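Long-range contact in BIFUNCTIONAL PROTEIN Proline utilization A (PutA) (PDB 5UX5), which probably oxidises proline to glutamate in two steps, through an FAD-dependent proline dehydrogenase domain and an NAD-dependent aldehyde dehydrogenase domain: residues Arg963-Leu977 against Leu1053-His1066. Sequence-based numbering, arbitrary orientation.
Sequences RCESNVFRYRPLETL and LHFLKEQAVSTTNH
The amide oxygen OE1 of Q1059 accepts two bonds from R970, one from NE at 2.7 Å and one from NH2 at 2.9 Å. The two side chains run alongside each other, and their guanidinium and amide planes lie 15° apart, so R970 meets OE1 edge-on. With chi1 at 64°, CG of R970 sits between its backbone N and carbonyl carbon, from where an extended chain carries NE to the glutamine. NH1 of R970 forms a salt bridge with E956. NH1 of R972 lies over one face of the R970 guanidinium, toward its rim, and R972 NH2 forms a salt bridge with E864; these carboxylates probably offset the proximity of two positive charges.

Ten backbone hydrogen bonds from C964 to L974 with N1065 to F1055 fix an antiparallel register, V968 pairing with V1061. On the other face of the ribbon, S1062 OG donates to N967 OD1 at 2.7 Å, while N967 ND2 reaches E965 OE1 at 3.0 Å, in its amide plane. E965 in turn bridges to R875. Beyond the paired stretch, L977 CD2 makes a CH-pi contact 4.0 Å from the ring centroid of F1055, over its face.

Strand 1056-1064 also pairs with strand 870-873, so the ribbon joins the C-terminal region to the aldehyde dehydrogenase part through backbone bonds, with R970, R972 and E965 held by polar partners.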
ATOM      1  N   ARG A 963      -6.109  -4.578  12.475  1.00 33.07           N
ATOM      2  CA  ARG A 963      -7.297  -3.793  12.824  1.00 31.82           C
ATOM      3  C   ARG A 963      -7.853  -3.040  11.611  1.00 35.62           C
ATOM      4  O   ARG A 963      -9.044  -3.136  11.306  1.00 40.41           O
ATOM      5  CB  ARG A 963      -6.976  -2.836  13.974  1.00 32.83           C
ATOM      6  CG  ARG A 963      -7.278  -3.387  15.384  1.00 53.88           C
ATOM      7  CD  ARG A 963      -6.428  -2.736  16.519  1.00 61.01           C
ATOM      8  NE  ARG A 963      -5.026  -3.178  16.470  1.00 64.30           N
ATOM      9  CZ  ARG A 963      -3.979  -2.403  16.165  1.00 64.81           C
ATOM     10  NH1 ARG A 963      -2.749  -2.927  16.143  1.00 56.87           N
ATOM     11  NH2 ARG A 963      -4.151  -1.107  15.873  1.00 65.14           N
ATOM     12  N   CYS A 964      -7.000  -2.343  10.859  1.00 30.69           N
ATOM     13  CA  CYS A 964      -7.503  -1.387   9.876  1.00 30.03           C
ATOM     14  C   CYS A 964      -7.879  -2.021   8.537  1.00 34.18           C
ATOM     15  O   CYS A 964      -8.463  -1.345   7.682  1.00 32.44           O
ATOM     16  CB  CYS A 964      -6.449  -0.312   9.619  1.00 28.87           C
ATOM     17  SG  CYS A 964      -4.982  -1.014   8.848  1.00 45.90           S
ATOM     18  N   GLU A 965      -7.552  -3.286   8.317  1.00 31.68           N
ATOM     19  CA  GLU A 965      -7.781  -3.896   7.018  1.00 23.11           C
ATOM     20  C   GLU A 965      -8.141  -5.364   7.210  1.00 21.32           C
ATOM     21  O   GLU A 965      -7.350  -6.138   7.746  1.00 26.54           O
ATOM     22  CB  GLU A 965      -6.545  -3.744   6.146  1.00 20.81           C
ATOM     23  CG  GLU A 965      -6.676  -4.281   4.762  1.00 20.74           C
ATOM     24  CD  GLU A 965      -5.464  -3.971   3.938  1.00 26.47           C
ATOM     25  OE1 GLU A 965      -4.445  -4.708   4.035  1.00 29.06           O
ATOM     26  OE2 GLU A 965      -5.517  -2.950   3.205  1.00 30.81           O
ATOM     27  N   SER A 966      -9.333  -5.740   6.766  1.00 25.55           N
ATOM     28  CA  SER A 966      -9.751  -7.136   6.733  1.00 21.85           C
ATOM     29  C   SER A 966      -9.113  -7.835   5.542  1.00 24.46           C
ATOM     30  O   SER A 966      -9.265  -7.392   4.403  1.00 30.90           O
ATOM     31  CB  SER A 966     -11.270  -7.227   6.646  1.00 24.66           C
ATOM     32  OG  SER A 966     -11.642  -8.564   6.418  1.00 42.24           O
ATOM     33  N   ASN A 967      -8.381  -8.913   5.793  1.00 27.63           N
ATOM     34  CA  ASN A 967      -7.730  -9.664   4.720  1.00 28.81           C
ATOM     35  C   ASN A 967      -8.147 -11.133   4.805  1.00 34.00           C
ATOM     36  O   ASN A 967      -7.614 -11.886   5.628  1.00 40.27           O
ATOM     37  CB  ASN A 967      -6.216  -9.473   4.778  1.00 21.13           C
ATOM     38  CG  ASN A 967      -5.805  -8.026   4.428  1.00 29.40           C
ATOM     39  OD1 ASN A 967      -5.919  -7.613   3.273  1.00 30.20           O
ATOM     40  ND2 ASN A 967      -5.307  -7.277   5.412  1.00 32.25           N
ATOM     41  N   VAL A 968      -9.070 -11.537   3.916  1.00 30.20           N
ATOM     42  CA  VAL A 968      -9.765 -12.828   3.960  1.00 27.73           C
ATOM     43  C   VAL A 968      -9.239 -13.782   2.888  1.00 27.17           C
ATOM     44  O   VAL A 968      -9.025 -13.392   1.735  1.00 33.85           O
ATOM     45  CB  VAL A 968     -11.284 -12.609   3.806  1.00 23.26           C
ATOM     46  CG1 VAL A 968     -12.001 -13.883   3.558  1.00 22.60           C
ATOM     47  CG2 VAL A 968     -11.830 -11.958   5.066  1.00 22.61           C
ATOM     48  N   PHE A 969      -9.052 -15.046   3.271  1.00 27.33           N
ATOM     49  CA  PHE A 969      -8.640 -16.113   2.363  1.00 24.54           C
ATOM     50  C   PHE A 969      -9.754 -17.149   2.345  1.00 30.66           C
ATOM     51  O   PHE A 969     -10.066 -17.747   3.380  1.00 41.49           O
ATOM     52  CB  PHE A 969      -7.329 -16.754   2.813  1.00 20.45           C
ATOM     53  CG  PHE A 969      -6.854 -17.843   1.910  1.00 25.41           C
ATOM     54  CD1 PHE A 969      -6.212 -17.538   0.724  1.00 21.46           C
ATOM     55  CD2 PHE A 969      -7.071 -19.185   2.229  1.00 23.39           C
ATOM     56  CE1 PHE A 969      -5.796 -18.550  -0.129  1.00 20.63           C
ATOM     57  CE2 PHE A 969      -6.659 -20.200   1.377  1.00 21.42           C
ATOM     58  CZ  PHE A 969      -6.032 -19.886   0.193  1.00 20.16           C
ATOM     59  N   ARG A 970     -10.365 -17.348   1.185  1.00 21.74           N
ATOM     60  CA  ARG A 970     -11.524 -18.204   1.107  1.00 22.40           C
ATOM     61  C   ARG A 970     -11.489 -18.993  -0.187  1.00 33.95           C
ATOM     62  O   ARG A 970     -10.768 -18.661  -1.137  1.00 25.07           O
ATOM     63  CB  ARG A 970     -12.848 -17.415   1.221  1.00 23.13           C
ATOM     64  CG  ARG A 970     -13.127 -16.441   0.108  1.00 26.35           C
ATOM     65  CD  ARG A 970     -14.422 -15.665   0.356  1.00 27.42           C
ATOM     66  NE  ARG A 970     -14.840 -14.903  -0.819  1.00 27.12           N
ATOM     67  CZ  ARG A 970     -16.045 -14.361  -0.973  1.00 33.00           C
ATOM     68  NH1 ARG A 970     -16.970 -14.519  -0.035  1.00 31.31           N
ATOM     69  NH2 ARG A 970     -16.333 -13.669  -2.069  1.00 25.84           N
ATOM     70  N   TYR A 971     -12.315 -20.038  -0.213  1.00 29.44           N
ATOM     71  CA  TYR A 971     -12.453 -20.876  -1.386  1.00 24.29           C
ATOM     72  C   TYR A 971     -13.804 -20.616  -2.032  1.00 27.57           C
ATOM     73  O   TYR A 971     -14.818 -20.542  -1.338  1.00 30.98           O
ATOM     74  CB  TYR A 971     -12.293 -22.342  -0.996  1.00 26.51           C
ATOM     75  CG  TYR A 971     -10.945 -22.668  -0.384  1.00 25.24           C
ATOM     76  CD1 TYR A 971     -10.703 -22.464   0.967  1.00 29.40           C
ATOM     77  CD2 TYR A 971      -9.884 -23.136  -1.180  1.00 23.63           C
ATOM     78  CE1 TYR A 971      -9.463 -22.772   1.535  1.00 28.38           C
ATOM     79  CE2 TYR A 971      -8.636 -23.430  -0.625  1.00 25.39           C
ATOM     80  CZ  TYR A 971      -8.443 -23.245   0.733  1.00 30.46           C
ATOM     81  OH  TYR A 971      -7.241 -23.544   1.300  1.00 29.36           O
ATOM     82  N   ARG A 972     -13.816 -20.447  -3.350  1.00 26.95           N
ATOM     83  CA  ARG A 972     -15.053 -20.289  -4.134  1.00 30.64           C
ATOM     84  C   ARG A 972     -15.300 -21.529  -4.990  1.00 29.27           C
ATOM     85  O   ARG A 972     -14.348 -22.164  -5.460  1.00 30.93           O
ATOM     86  CB  ARG A 972     -15.016 -19.078  -5.080  1.00 35.00           C
ATOM     87  CG  ARG A 972     -14.699 -17.775  -4.430  1.00 30.34           C
ATOM     88  CD  ARG A 972     -15.746 -17.470  -3.403  1.00 31.05           C
ATOM     89  NE  ARG A 972     -16.956 -16.925  -3.982  1.00 26.57           N
ATOM     90  CZ  ARG A 972     -18.051 -16.686  -3.275  1.00 28.91           C
ATOM     91  NH1 ARG A 972     -18.039 -16.967  -1.980  1.00 29.31           N
ATOM     92  NH2 ARG A 972     -19.130 -16.152  -3.848  1.00 28.42           N
ATOM     93  N   PRO A 973     -16.556 -21.866  -5.271  1.00 28.94           N
ATOM     94  CA  PRO A 973     -16.827 -23.101  -6.017  1.00 27.02           C
ATOM     95  C   PRO A 973     -16.403 -22.961  -7.467  1.00 27.77           C
ATOM     96  O   PRO A 973     -16.641 -21.923  -8.091  1.00 29.99           O
ATOM     97  CB  PRO A 973     -18.344 -23.261  -5.895  1.00 28.26           C
ATOM     98  CG  PRO A 973     -18.831 -21.885  -5.787  1.00 28.59           C
ATOM     99  CD  PRO A 973     -17.797 -21.136  -4.974  1.00 32.49           C
ATOM    100  N   LEU A 974     -15.715 -23.994  -7.973  1.00 34.28           N
ATOM    101  CA  LEU A 974     -15.518 -24.162  -9.414  1.00 31.43           C
ATOM    102  C   LEU A 974     -16.828 -24.598 -10.058  1.00 28.28           C
ATOM    103  O   LEU A 974     -17.433 -25.571  -9.622  1.00 43.53           O
ATOM    104  CB  LEU A 974     -14.438 -25.191  -9.685  1.00 33.88           C
ATOM    105  CG  LEU A 974     -14.133 -25.532 -11.143  1.00 32.42           C
ATOM    106  CD1 LEU A 974     -13.201 -24.504 -11.712  1.00 26.36           C
ATOM    107  CD2 LEU A 974     -13.532 -26.943 -11.279  1.00 33.13           C
ATOM    108  N   GLU A 975     -17.274 -23.867 -11.081  1.00 29.02           N
ATOM    109  CA  GLU A 975     -18.599 -24.090 -11.672  1.00 35.23           C
ATOM    110  C   GLU A 975     -18.695 -25.421 -12.418  1.00 37.87           C
ATOM    111  O   GLU A 975     -19.658 -26.175 -12.233  1.00 40.06           O
ATOM    112  CB  GLU A 975     -18.958 -22.939 -12.605  1.00 39.09           C
ATOM    113  CG  GLU A 975     -18.960 -21.575 -11.914  1.00 53.38           C
ATOM    114  CD  GLU A 975     -19.272 -20.440 -12.879  1.00 66.22           C
ATOM    115  OE1 GLU A 975     -19.996 -20.691 -13.881  1.00 70.05           O
ATOM    116  OE2 GLU A 975     -18.787 -19.310 -12.631  1.00 66.29           O
ATOM    117  N   THR A 976     -17.726 -25.718 -13.281  1.00 33.77           N
ATOM    118  CA  THR A 976     -17.776 -26.887 -14.140  1.00 32.40           C
ATOM    119  C   THR A 976     -16.441 -27.606 -14.114  1.00 30.62           C
ATOM    120  O   THR A 976     -15.396 -26.984 -14.345  1.00 29.16           O
ATOM    121  CB  THR A 976     -18.096 -26.502 -15.590  1.00 35.89           C
ATOM    122  OG1 THR A 976     -19.330 -25.768 -15.659  1.00 33.89           O
ATOM    123  CG2 THR A 976     -18.216 -27.758 -16.422  1.00 45.58           C
ATOM    124  N   LEU A 977     -16.494 -28.923 -13.905  1.00 29.86           N
ATOM    125  CA  LEU A 977     -15.343 -29.810 -13.993  1.00 29.10           C
ATOM    126  C   LEU A 977     -15.580 -30.863 -15.074  1.00 36.37           C
ATOM    127  O   LEU A 977     -16.645 -31.476 -15.130  1.00 46.63           O
ATOM    128  CB  LEU A 977     -15.040 -30.475 -12.643  1.00 31.96           C
ATOM    129  CG  LEU A 977     -13.803 -31.382 -12.657  1.00 30.39           C
ATOM    130  CD1 LEU A 977     -12.590 -30.570 -12.958  1.00 26.89           C
ATOM    131  CD2 LEU A 977     -13.597 -32.076 -11.341  1.00 27.09           C
ATOM    132  N   LEU A1053      -9.418 -29.540  -3.703  1.00 29.21           N
ATOM    133  CA  LEU A1053      -8.836 -28.344  -4.315  1.00 28.32           C
ATOM    134  C   LEU A1053      -9.208 -28.274  -5.791  1.00 33.63           C
ATOM    135  O   LEU A1053      -9.379 -27.184  -6.344  1.00 37.51           O
ATOM    136  CB  LEU A1053      -7.313 -28.298  -4.108  1.00 21.80           C
ATOM    137  CG  LEU A1053      -6.814 -28.055  -2.665  1.00 23.76           C
ATOM    138  CD1 LEU A1053      -5.321 -28.197  -2.488  1.00 21.09           C
ATOM    139  CD2 LEU A1053      -7.219 -26.732  -2.120  1.00 24.77           C
ATOM    140  N   HIS A1054      -9.398 -29.432  -6.425  1.00 32.33           N
ATOM    141  CA  HIS A1054      -9.807 -29.498  -7.819  1.00 27.01           C
ATOM    142  C   HIS A1054     -11.206 -28.951  -8.043  1.00 34.49           C
ATOM    143  O   HIS A1054     -11.569 -28.667  -9.195  1.00 24.81           O
ATOM    144  CB  HIS A1054      -9.733 -30.945  -8.310  1.00 23.91           C
ATOM    145  CG  HIS A1054      -8.383 -31.557  -8.153  1.00 23.38           C
ATOM    146  ND1 HIS A1054      -8.192 -32.833  -7.668  1.00 25.50           N
ATOM    147  CD2 HIS A1054      -7.149 -31.074  -8.433  1.00 29.35           C
ATOM    148  CE1 HIS A1054      -6.900 -33.105  -7.639  1.00 25.49           C
ATOM    149  NE2 HIS A1054      -6.243 -32.054  -8.101  1.00 29.06           N
ATOM    150  N   PHE A1055     -11.982 -28.757  -6.975  1.00 30.77           N
ATOM    151  CA  PHE A1055     -13.351 -28.280  -7.094  1.00 27.58           C
ATOM    152  C   PHE A1055     -13.528 -26.843  -6.635  1.00 30.36           C
ATOM    153  O   PHE A1055     -14.666 -26.363  -6.569  1.00 36.26           O
ATOM    154  CB  PHE A1055     -14.277 -29.214  -6.316  1.00 28.81           C
ATOM    155  CG  PHE A1055     -14.355 -30.592  -6.906  1.00 30.54           C
ATOM    156  CD1 PHE A1055     -13.314 -31.496  -6.730  1.00 29.26           C
ATOM    157  CD2 PHE A1055     -15.455 -30.983  -7.642  1.00 29.67           C
ATOM    158  CE1 PHE A1055     -13.372 -32.765  -7.288  1.00 28.00           C
ATOM    159  CE2 PHE A1055     -15.523 -32.263  -8.184  1.00 33.92           C
ATOM    160  CZ  PHE A1055     -14.481 -33.148  -8.011  1.00 30.30           C
ATOM    161  N   LEU A1056     -12.429 -26.139  -6.333  1.00 34.00           N
ATOM    162  CA  LEU A1056     -12.458 -24.831  -5.676  1.00 26.98           C
ATOM    163  C   LEU A1056     -11.468 -23.855  -6.312  1.00 29.81           C
ATOM    164  O   LEU A1056     -10.374 -24.219  -6.760  1.00 29.36           O
ATOM    165  CB  LEU A1056     -12.141 -24.962  -4.176  1.00 23.62           C
ATOM    166  CG  LEU A1056     -13.089 -25.839  -3.352  1.00 24.20           C
ATOM    167  CD1 LEU A1056     -12.433 -26.184  -2.035  1.00 28.84           C
ATOM    168  CD2 LEU A1056     -14.428 -25.156  -3.123  1.00 24.97           C
ATOM    169  N   LYS A1057     -11.849 -22.596  -6.303  1.00 23.67           N
ATOM    170  CA  LYS A1057     -10.989 -21.510  -6.746  1.00 23.27           C
ATOM    171  C   LYS A1057     -10.621 -20.659  -5.534  1.00 25.93           C
ATOM    172  O   LYS A1057     -11.501 -20.093  -4.873  1.00 27.47           O
ATOM    173  CB  LYS A1057     -11.713 -20.661  -7.794  1.00 30.68           C
ATOM    174  CG  LYS A1057     -12.101 -21.354  -9.082  1.00 27.02           C
ATOM    175  CD  LYS A1057     -12.805 -20.356  -9.993  1.00 25.86           C
ATOM    176  CE  LYS A1057     -14.052 -19.835  -9.308  1.00 34.45           C
ATOM    177  NZ  LYS A1057     -15.056 -19.202 -10.214  1.00 45.64           N
ATOM    178  N   GLU A1058      -9.330 -20.533  -5.263  1.00 24.57           N
ATOM    179  CA  GLU A1058      -8.909 -19.732  -4.123  1.00 26.99           C
ATOM    180  C   GLU A1058      -9.168 -18.256  -4.409  1.00 29.72           C
ATOM    181  O   GLU A1058      -9.126 -17.819  -5.569  1.00 26.88           O
ATOM    182  CB  GLU A1058      -7.422 -19.962  -3.841  1.00 24.02           C
ATOM    183  CG  GLU A1058      -7.086 -21.407  -3.534  1.00 24.45           C
ATOM    184  CD  GLU A1058      -5.604 -21.659  -3.321  1.00 30.80           C
ATOM    185  OE1 GLU A1058      -5.225 -22.845  -3.103  1.00 27.85           O
ATOM    186  OE2 GLU A1058      -4.819 -20.688  -3.401  1.00 32.93           O
ATOM    187  N   GLN A1059      -9.455 -17.488  -3.347  1.00 25.66           N
ATOM    188  CA  GLN A1059      -9.708 -16.052  -3.489  1.00 21.87           C
ATOM    189  C   GLN A1059      -9.335 -15.267  -2.236  1.00 22.54           C
ATOM    190  O   GLN A1059      -9.701 -15.649  -1.121  1.00 23.21           O
ATOM    191  CB  GLN A1059     -11.182 -15.775  -3.815  1.00 22.69           C
ATOM    192  CG  GLN A1059     -11.545 -14.303  -3.912  1.00 23.60           C
ATOM    193  CD  GLN A1059     -13.011 -14.077  -4.163  1.00 28.37           C
ATOM    194  OE1 GLN A1059     -13.847 -14.424  -3.329  1.00 39.86           O
ATOM    195  NE2 GLN A1059     -13.337 -13.456  -5.296  1.00 25.57           N
ATOM    196  N   ALA A1060      -8.676 -14.123  -2.438  1.00 21.28           N
ATOM    197  CA  ALA A1060      -8.354 -13.182  -1.369  1.00 21.02           C
ATOM    198  C   ALA A1060      -9.241 -11.951  -1.478  1.00 26.02           C
ATOM    199  O   ALA A1060      -9.327 -11.351  -2.551  1.00 29.28           O
ATOM    200  CB  ALA A1060      -6.894 -12.756  -1.440  1.00 21.82           C
ATOM    201  N   VAL A1061      -9.913 -11.584  -0.380  1.00 32.29           N
ATOM    202  CA  VAL A1061     -10.769 -10.394  -0.342  1.00 29.41           C
ATOM    203  C   VAL A1061     -10.214  -9.454   0.718  1.00 36.34           C
ATOM    204  O   VAL A1061     -10.290  -9.744   1.921  1.00 39.49           O
ATOM    205  CB  VAL A1061     -12.233 -10.723  -0.048  1.00 22.94           C
ATOM    206  CG1 VAL A1061     -13.089  -9.489  -0.268  1.00 23.60           C
ATOM    207  CG2 VAL A1061     -12.714 -11.883  -0.908  1.00 38.39           C
ATOM    208  N   SER A1062      -9.710  -8.301   0.276  1.00 32.25           N
ATOM    209  CA  SER A1062      -9.070  -7.315   1.135  1.00 22.81           C
ATOM    210  C   SER A1062      -9.942  -6.074   1.182  1.00 22.13           C
ATOM    211  O   SER A1062     -10.215  -5.484   0.132  1.00 30.64           O
ATOM    212  CB  SER A1062      -7.679  -6.977   0.617  1.00 21.02           C
ATOM    213  OG  SER A1062      -7.096  -5.988   1.431  1.00 41.95           O
ATOM    214  N   THR A1063     -10.394  -5.700   2.388  1.00 22.21           N
ATOM    215  CA  THR A1063     -11.337  -4.594   2.615  1.00 28.79           C
ATOM    216  C   THR A1063     -10.808  -3.608   3.659  1.00 36.99           C
ATOM    217  O   THR A1063     -10.507  -3.994   4.799  1.00 39.94           O
ATOM    218  CB  THR A1063     -12.702  -5.087   3.102  1.00 30.18           C
ATOM    219  OG1 THR A1063     -13.238  -6.055   2.193  1.00 35.38           O
ATOM    220  CG2 THR A1063     -13.662  -3.919   3.272  1.00 24.31           C
ATOM    221  N   THR A1064     -10.732  -2.335   3.285  1.00 35.18           N
ATOM    222  CA  THR A1064     -10.424  -1.296   4.253  1.00 31.02           C
ATOM    223  C   THR A1064     -11.501  -1.301   5.325  1.00 34.44           C
ATOM    224  O   THR A1064     -12.683  -1.431   5.017  1.00 40.16           O
ATOM    225  CB  THR A1064     -10.315   0.067   3.549  1.00 29.64           C
ATOM    226  OG1 THR A1064      -9.306  -0.037   2.546  1.00 31.69           O
ATOM    227  CG2 THR A1064      -9.883   1.185   4.512  1.00 22.99           C
ATOM    228  N   ASN A1065     -11.083  -1.221   6.597  1.00 43.59           N
ATOM    229  CA  ASN A1065     -11.995  -1.341   7.729  1.00 47.04           C
ATOM    230  C   ASN A1065     -12.382  -0.009   8.343  1.00 56.92           C
ATOM    231  O   ASN A1065     -13.391   0.062   9.058  1.00 67.31           O
ATOM    232  CB  ASN A1065     -11.353  -2.166   8.842  1.00 49.72           C
ATOM    233  CG  ASN A1065     -11.589  -3.626   8.681  1.00 58.70           C
ATOM    234  OD1 ASN A1065     -12.613  -4.048   8.144  1.00 62.90           O
ATOM    235  ND2 ASN A1065     -10.646  -4.424   9.156  1.00 61.66           N
ATOM    236  N   HIS A1066     -11.623   1.036   8.062  1.00 52.22           N
ATOM    237  CA  HIS A1066     -11.727   2.305   8.755  1.00 52.85           C
ATOM    238  C   HIS A1066     -12.275   3.372   7.814  1.00 59.94           C
ATOM    239  O   HIS A1066     -12.231   3.227   6.591  1.00 61.08           O
ATOM    240  CB  HIS A1066     -10.350   2.690   9.308  1.00 50.25           C
ATOM    241  CG  HIS A1066      -9.296   2.816   8.252  1.00 50.23           C
ATOM    242  ND1 HIS A1066      -9.046   3.996   7.580  1.00 38.90           N
ATOM    243  CD2 HIS A1066      -8.456   1.896   7.718  1.00 55.08           C
ATOM    244  CE1 HIS A1066      -8.086   3.802   6.692  1.00 42.82           C
ATOM    245  NE2 HIS A1066      -7.711   2.536   6.752  1.00 53.02           N
TER